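PtLCIB4 H88A mutant (Phaeodactylum tricornutum, PDB 5B5Z) binds zinc and belongs to the LCIB family of beta-carbonic anhydrases, so its wild-type form probably interconverts carbon dioxide and bicarbonate. Local coordinates at residues Asp27-Thr30 with Asn31-Val35. Sequence-based numbering, arbitrary orientation.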
loop_
_atom_site.group_PDB
_atom_site.type_symbol
_atom_site.label_atom_id
_atom_site.label_comp_id
_atom_site.label_asym_id
_atom_site.label_seq_id
_atom_site.Cartn_x
_atom_site.Cartn_y
_atom_site.Cartn_z
ATOM N N ASP A 27 15.104 21.827 8.855
ATOM C CA ASP A 27 13.705 22.069 9.188
ATOM C C ASP A 27 12.942 20.783 9.483
ATOM O O ASP A 27 11.731 20.828 9.643
ATOM C CB ASP A 27 13.012 22.846 8.056
ATOM C CG ASP A 27 13.162 22.186 6.684
ATOM O OD1 ASP A 27 14.120 21.413 6.464
ATOM O OD2 ASP A 27 12.343 22.495 5.789
ATOM N N ALA A 28 13.642 19.653 9.570
ATOM C CA ALA A 28 12.966 18.371 9.827
ATOM C C ALA A 28 12.166 18.382 11.131
ATOM O O ALA A 28 12.610 18.936 12.134
ATOM C CB ALA A 28 13.967 17.244 9.848
ATOM N N LEU A 29 10.974 17.776 11.099
ATOM C CA LEU A 29 10.128 17.624 12.280
ATOM C C LEU A 29 10.078 16.166 12.730
ATOM O O LEU A 29 10.139 15.275 11.898
ATOM C CB LEU A 29 8.702 18.093 11.983
ATOM C CG LEU A 29 8.522 19.535 11.510
ATOM C CD1 LEU A 29 7.061 19.809 11.152
ATOM C CD2 LEU A 29 9.010 20.494 12.586
ATOM N N THR A 30 9.940 15.905 14.027
ATOM C CA THR A 30 9.630 14.541 14.447
ATOM C C THR A 30 8.222 14.180 13.971
ATOM O O THR A 30 7.401 15.064 13.726
ATOM C CB THR A 30 9.680 14.361 15.963
ATOM O OG1 THR A 30 8.643 15.154 16.556
ATOM C CG2 THR A 30 11.030 14.795 16.524
ATOM N N ASN A 31 7.936 12.888 13.855
ATOM C CA ASN A 31 6.586 12.477 13.490
ATOM C C ASN A 31 5.536 13.135 14.379
ATOM O O ASN A 31 4.521 13.629 13.890
ATOM C CB ASN A 31 6.446 10.967 13.569
ATOM C CG ASN A 31 6.932 10.270 12.320
ATOM O OD1 ASN A 31 7.751 10.812 11.573
ATOM N ND2 ASN A 31 6.406 9.070 12.068
ATOM N N ALA A 32 5.805 13.176 15.677
ATOM C CA ALA A 32 4.853 13.758 16.612
ATOM C C ALA A 32 4.648 15.250 16.345
ATOM O O ALA A 32 3.516 15.739 16.327
ATOM C CB ALA A 32 5.316 13.521 18.055
ATOM N N GLU A 33 5.743 15.972 16.119
ATOM C CA GLU A 33 5.654 17.386 15.777
ATOM C C GLU A 33 4.874 17.609 14.492
ATOM O O GLU A 33 4.094 18.544 14.383
ATOM C CB GLU A 33 7.059 17.994 15.641
ATOM C CG GLU A 33 7.776 18.165 16.985
ATOM C CD GLU A 33 9.279 18.418 16.847
ATOM O OE1 GLU A 33 9.819 18.344 15.717
ATOM O OE2 GLU A 33 9.930 18.689 17.883
ATOM N N LEU A 34 5.118 16.759 13.503
ATOM C CA LEU A 34 4.420 16.870 12.226
ATOM C C LEU A 34 2.904 16.701 12.379
ATOM O O LEU A 34 2.114 17.507 11.890
ATOM C CB LEU A 34 4.962 15.830 11.245
ATOM C CG LEU A 34 4.212 15.750 9.911
ATOM C CD1 LEU A 34 4.506 16.980 9.065
ATOM C CD2 LEU A 34 4.594 14.466 9.174
ATOM N N VAL A 35 2.499 15.618 13.023
ATOM C CA VAL A 35 1.081 15.335 13.153
ATOM C C VAL A 35 0.388 16.422 13.978
ATOM O O VAL A 35 -0.703 16.873 13.628
ATOM C CB VAL A 35 0.857 13.958 13.762
ATOM C CG1 VAL A 35 -0.639 13.724 14.043
ATOM C CG2 VAL A 35 1.381 12.895 12.798
HETATM O O HOH W 1 12.406 18.879 15.042
#
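Thr30 and Glu33 form a capping box where the short strand 29-30 runs straight into helix 31-43. Asn31, the first residue of the helix, points its CB away from the strand overall, yet CB still touches the Thr30 carbonyl carbon. Its amide nitrogen ND2 instead bonds to Asp70 on helix 65-75. Ala32 adds little, with its CB 4.0 Å from Thr30 OG1. Glu33 takes part in both bonds of the box, one through its backbone N and one through its carboxylate. Its backbone N donates to Thr30 OG1 at 3.0 Å, in a nearly straight bond of 164°. OG1 can accept there because it sits between the backbone N and the carbonyl carbon of its own residue (chi1 65°). In return, Thr30 N donates to Glu33 OE1 at 3.0 Å. This N-H meets the oxygen from above the carboxylate plane, 46° out of it. One water donates to both Glu33 OE1 and Ala28 O, 2.7 Å from the former. OE1 therefore accepts two bonds, and the methyl CG2 of Thr30 lies 3.8 Å from it. Leu34 N gives the first helical turn its backbone bond, to Thr30 O at 2.9 Å. Its side chain makes a looser apolar contact, CD1 to CD1 of Leu29 at 4.3 Å, and reaches on to Phe256 and Val258 of strand 255-264 and to Leu67 and Phe71 of helix 65-75. Without the hydroxyl, as with an alanine at Thr30, Glu33 N would probably lose its capping acceptor and the helix start would be less firmly held. The box thus satisfies one backbone N-H on each side of the strand-helix junction, and the partial positive charge of the helix start would probably help to hold the Glu33 carboxylate there.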